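Local coordinates for DUF327 domain-containing protein (Thermotoga maritima MSB8, PDB 2P61) that is of unknown function but folds as an all-helical bundle of the DUF327 family, at residues Glu58-Ser63 against Lys80-Glu85; Glu66-Pro71 against Asn137-Ile142. All coordinates share one frame; numbering follows the deposited sequence. Where two conformers were deposited one is given.

Overall arrangement
The modelled part of the single chain is mostly helix. Contact 1 pairs residues 58-63 of helix 37-69 with residues 80-85 of helix 73-95. Contact 2 pairs residues 66-71, at the end of helix 37-69, with residues 137-142, at the start of helix 138-153. Helix 37-69 thus serves both, and their centres lie about 13 Å apart. Contact 1 is central, its centre about 5 Å from that of the chain. Contact 2 lies toward one end of the bundle, about 15 Å from the same point. Y79 links them: it touches V60 and S63 of contact 1, and L67 and I142 of contact 2. The protein's function is unknown, and no active site is assigned.

Contact 1. Residues Glu58-Ser63 against Lys80-Glu85; sequences EEVIDS and KNAIKE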
# COMPACT_ATOMS: atom_id res chain seq x y z
N GLU A 58 -6.82 4.36 -1.76
CA GLU A 58 -8.02 3.79 -2.29
C GLU A 58 -7.70 2.73 -3.27
O GLU A 58 -8.37 1.69 -3.22
CB GLU A 58 -8.92 4.82 -2.87
CG GLU A 58 -9.50 5.65 -1.75
CD GLU A 58 -10.13 6.97 -2.21
OE1 GLU A 58 -10.09 7.30 -3.45
OE2 GLU A 58 -10.66 7.68 -1.32
N GLU A 59 -6.66 2.93 -4.11
CA GLU A 59 -6.38 1.98 -5.17
C GLU A 59 -5.81 0.73 -4.55
O GLU A 59 -6.06 -0.36 -5.07
CB GLU A 59 -5.51 2.56 -6.34
CG GLU A 59 -5.32 1.67 -7.66
CD GLU A 59 -6.66 1.21 -8.36
OE1 GLU A 59 -6.59 0.25 -9.20
OE2 GLU A 59 -7.80 1.77 -8.10
N VAL A 60 -5.09 0.84 -3.44
CA VAL A 60 -4.65 -0.36 -2.69
C VAL A 60 -5.86 -1.24 -2.17
O VAL A 60 -5.78 -2.49 -2.25
CB VAL A 60 -3.85 -0.02 -1.45
CG1 VAL A 60 -3.53 -1.28 -0.74
CG2 VAL A 60 -2.51 0.78 -1.80
N ILE A 61 -6.92 -0.59 -1.62
CA ILE A 61 -8.06 -1.29 -1.11
C ILE A 61 -8.84 -1.79 -2.31
O ILE A 61 -9.20 -2.97 -2.35
CB ILE A 61 -9.10 -0.41 -0.38
CG1 ILE A 61 -8.59 0.52 0.74
CG2 ILE A 61 -10.21 -1.33 0.16
CD1 ILE A 61 -7.83 -0.16 1.82
N ASP A 62 -9.11 -0.92 -3.30
CA ASP A 62 -9.99 -1.26 -4.45
C ASP A 62 -9.47 -2.49 -5.18
O ASP A 62 -10.22 -3.42 -5.44
CB ASP A 62 -10.29 -0.06 -5.37
CG ASP A 62 -10.96 -0.45 -6.74
OD1 ASP A 62 -11.20 -1.66 -6.99
OD2 ASP A 62 -11.26 0.45 -7.60
N SER A 63 -8.16 -2.53 -5.49
CA SER A 63 -7.54 -3.72 -6.14
C SER A 63 -7.28 -4.97 -5.23
O SER A 63 -7.16 -6.15 -5.78
CB SER A 63 -6.20 -3.32 -6.77
OG SER A 63 -5.30 -2.70 -5.79
N LYS A 80 0.10 -5.31 -6.26
CA LYS A 80 1.52 -5.07 -6.08
C LYS A 80 1.87 -3.70 -6.58
O LYS A 80 2.53 -2.98 -5.87
CB LYS A 80 2.27 -6.11 -6.89
CG LYS A 80 2.04 -7.56 -6.41
CD LYS A 80 3.33 -8.30 -6.27
CE LYS A 80 3.18 -9.79 -6.42
NZ LYS A 80 4.34 -10.44 -5.64
N ASN A 81 1.43 -3.33 -7.79
CA ASN A 81 1.67 -1.96 -8.30
C ASN A 81 1.12 -0.86 -7.39
O ASN A 81 1.81 0.07 -7.01
CB ASN A 81 1.13 -1.73 -9.73
CG ASN A 81 1.90 -2.54 -10.79
OD1 ASN A 81 3.07 -3.01 -10.62
ND2 ASN A 81 1.24 -2.72 -11.92
N ALA A 82 -0.15 -0.98 -7.03
CA ALA A 82 -0.84 -0.04 -6.19
C ALA A 82 -0.11 0.07 -4.90
O ALA A 82 0.09 1.17 -4.41
CB ALA A 82 -2.21 -0.55 -5.96
N ILE A 83 0.30 -1.03 -4.32
CA ILE A 83 1.04 -0.94 -3.05
C ILE A 83 2.41 -0.30 -3.24
O ILE A 83 2.83 0.43 -2.32
CB ILE A 83 1.23 -2.28 -2.39
CG1 ILE A 83 -0.07 -2.72 -1.76
CG2 ILE A 83 2.32 -2.23 -1.40
CD1 ILE A 83 0.01 -4.12 -1.17
N LYS A 84 3.09 -0.58 -4.39
CA LYS A 84 4.31 0.12 -4.83
C LYS A 84 4.13 1.63 -4.83
O LYS A 84 4.87 2.39 -4.17
CB LYS A 84 4.74 -0.30 -6.24
CG LYS A 84 5.83 -1.41 -6.35
CD LYS A 84 6.96 -1.03 -7.39
CE LYS A 84 6.75 -1.76 -8.76
NZ LYS A 84 7.92 -2.64 -9.29
N GLU A 85 3.13 2.08 -5.57
CA GLU A 85 2.87 3.46 -5.63
C GLU A 85 2.54 3.93 -4.23
O GLU A 85 3.11 4.95 -3.79
CB GLU A 85 1.76 3.71 -6.59
CG GLU A 85 2.18 4.38 -7.93
CD GLU A 85 3.16 3.54 -8.75
OE1 GLU A 85 2.73 2.49 -9.32
OE2 GLU A 85 4.36 3.93 -8.82
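A82 turns its CB toward helix 37-69, where it meets S63 OG and the carbonyl oxygen of E59. The backbones come close here: the CA atoms of V60 and A82 are 5.2 Å apart, and the local helix axes approach to 8.4 Å. The A82 CB lies 3.8 Å from S63 OG and 4.0 Å from E59 O. S63 OG sits between its own backbone N and carbonyl carbon (chi1 55°), which turns it back to donate a 2.6 Å hydrogen bond to E59 O. That oxygen also accepts from S63 N, so two donors grip it. On the core side, V60 CG1 meets I83 CG1 at 3.9 Å, the two side chains crossing at about a right angle. V60 CG2 rests against A82 O at 3.7 Å. I145 and I149 of helix 138-153 and V117 and L121 of helix 105-129 add to the packing on I83. The solvent side is looser. Of the E59 side chain, CG comes nearest to A82 CB, at 4.2 Å, while the carboxylate forms a salt bridge with R78. The two segments run nearly antiparallel, at 163°, as in an alpha-hairpin whose consecutive helices pack within a helical bundle.

Contact 2. Residues Glu66-Pro71 against Asn137-Ile142; sequences ELVRSP and NLAARI
I142 pushes its CD1 between L67 and V68 near the end of helix 37-69. The methyl lies 3.7 Å from L67 CD2 and 3.3 Å from V68 CG2. I142 CG1 is anti to its own carbonyl carbon (chi1 -70°), and CD1 is anti to CA (chi2 161°), an extended chain that reaches L67 and V68. V68 and I142 lie alongside each other, pointing opposite ways, whereas L67 and I142 cross obliquely. The other V68 methyl, CG1, meets A139 CB at 4.0 Å. This is the more open edge, since A139 is exposed. The CA atoms of V68 and A139 are 5.7 Å apart, the nearest pair between the segments. L138 CD2 comes over to P71, just past the helix end, and lies 3.8 Å from P71 CB. L138 CD1 is 4.4 Å from L67 CD2. L138 also touches L124 of helix 105-129, and Y79 of helix 73-95 touches both L67 and I142. All four helices therefore meet around this patch. No hydrogen bond or salt bridge joins the two segments. The side chains that meet are all aliphatic, so the start of helix 138-153 is probably held against helix 37-69 mainly by burial of apolar groups.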
# COMPACT_ATOMS: atom_id res chain seq x y z
N GLU A 66 -10.70 -6.34 -5.47
CA GLU A 66 -10.81 -7.07 -6.76
C GLU A 66 -9.94 -8.32 -6.84
O GLU A 66 -10.33 -9.34 -7.42
CB GLU A 66 -10.48 -6.18 -7.92
CG GLU A 66 -11.02 -6.71 -9.26
CD GLU A 66 -12.49 -6.37 -9.50
OE1 GLU A 66 -12.93 -5.31 -9.03
OE2 GLU A 66 -13.19 -7.16 -10.14
N LEU A 67 -8.74 -8.29 -6.26
CA LEU A 67 -7.90 -9.50 -6.35
C LEU A 67 -8.72 -10.63 -5.73
O LEU A 67 -8.83 -11.68 -6.35
CB LEU A 67 -6.54 -9.32 -5.71
CG LEU A 67 -5.58 -10.50 -5.46
CD1 LEU A 67 -5.08 -11.25 -6.75
CD2 LEU A 67 -4.36 -9.97 -4.53
N VAL A 68 -9.37 -10.35 -4.58
CA VAL A 68 -10.18 -11.34 -3.81
C VAL A 68 -11.30 -12.02 -4.60
O VAL A 68 -11.55 -13.18 -4.39
CB VAL A 68 -10.75 -10.72 -2.47
CG1 VAL A 68 -11.55 -11.70 -1.62
CG2 VAL A 68 -9.59 -10.25 -1.65
N ARG A 69 -11.95 -11.26 -5.48
CA ARG A 69 -13.08 -11.63 -6.33
C ARG A 69 -12.60 -12.52 -7.45
O ARG A 69 -13.21 -13.55 -7.73
CB ARG A 69 -13.77 -10.37 -6.89
CG ARG A 69 -14.32 -9.43 -5.81
CD ARG A 69 -15.39 -8.31 -6.22
NE ARG A 69 -16.47 -8.65 -7.15
CZ ARG A 69 -17.76 -8.92 -6.84
NH1 ARG A 69 -18.24 -9.00 -5.58
NH2 ARG A 69 -18.60 -9.19 -7.82
N SER A 70 -11.52 -12.15 -8.13
CA SER A 70 -10.86 -13.13 -9.06
C SER A 70 -9.33 -13.08 -8.96
O SER A 70 -8.70 -12.09 -9.39
CB SER A 70 -11.33 -12.94 -10.53
OG SER A 70 -11.07 -11.63 -11.00
N PRO A 71 -8.73 -14.15 -8.42
CA PRO A 71 -7.33 -14.01 -8.13
C PRO A 71 -6.54 -14.20 -9.43
O PRO A 71 -5.80 -15.16 -9.59
CB PRO A 71 -7.08 -15.13 -7.12
CG PRO A 71 -8.38 -15.83 -6.96
CD PRO A 71 -9.18 -15.51 -8.11
N ASN A 137 -6.34 -18.68 2.09
CA ASN A 137 -6.95 -17.63 2.94
C ASN A 137 -6.73 -16.23 2.43
O ASN A 137 -6.31 -15.34 3.19
CB ASN A 137 -6.47 -17.69 4.41
CG ASN A 137 -7.01 -18.88 5.15
OD1 ASN A 137 -8.08 -19.38 4.89
ND2 ASN A 137 -6.26 -19.33 6.07
N LEU A 138 -7.08 -16.03 1.17
CA LEU A 138 -6.81 -14.79 0.48
C LEU A 138 -7.51 -13.53 0.96
O LEU A 138 -6.87 -12.51 0.99
CB LEU A 138 -7.02 -14.96 -1.02
CG LEU A 138 -6.73 -13.80 -1.97
CD1 LEU A 138 -5.28 -13.35 -1.92
CD2 LEU A 138 -7.10 -14.26 -3.38
N ALA A 139 -8.81 -13.54 1.31
CA ALA A 139 -9.48 -12.38 1.80
C ALA A 139 -8.66 -11.95 2.98
O ALA A 139 -8.27 -10.79 3.03
CB ALA A 139 -10.84 -12.71 2.19
N ALA A 140 -8.29 -12.88 3.90
CA ALA A 140 -7.63 -12.48 5.18
C ALA A 140 -6.19 -12.02 5.03
O ALA A 140 -5.75 -11.19 5.80
CB ALA A 140 -7.67 -13.57 6.19
N ARG A 141 -5.43 -12.63 4.12
CA ARG A 141 -4.11 -12.12 3.70
C ARG A 141 -4.23 -10.69 3.23
O ARG A 141 -3.35 -9.90 3.50
CB ARG A 141 -3.58 -12.94 2.54
CG ARG A 141 -3.11 -14.25 3.03
CD ARG A 141 -2.34 -14.97 1.99
NE ARG A 141 -1.97 -16.27 2.53
CZ ARG A 141 -0.86 -16.47 3.21
NH1 ARG A 141 0.03 -15.48 3.36
NH2 ARG A 141 -0.64 -17.67 3.69
N ILE A 142 -5.34 -10.34 2.58
CA ILE A 142 -5.49 -8.96 2.17
C ILE A 142 -6.00 -7.95 3.27
O ILE A 142 -5.57 -6.80 3.30
CB ILE A 142 -6.29 -8.93 0.88
CG1 ILE A 142 -5.40 -9.49 -0.26
CG2 ILE A 142 -6.77 -7.55 0.55
CD1 ILE A 142 -6.28 -9.89 -1.42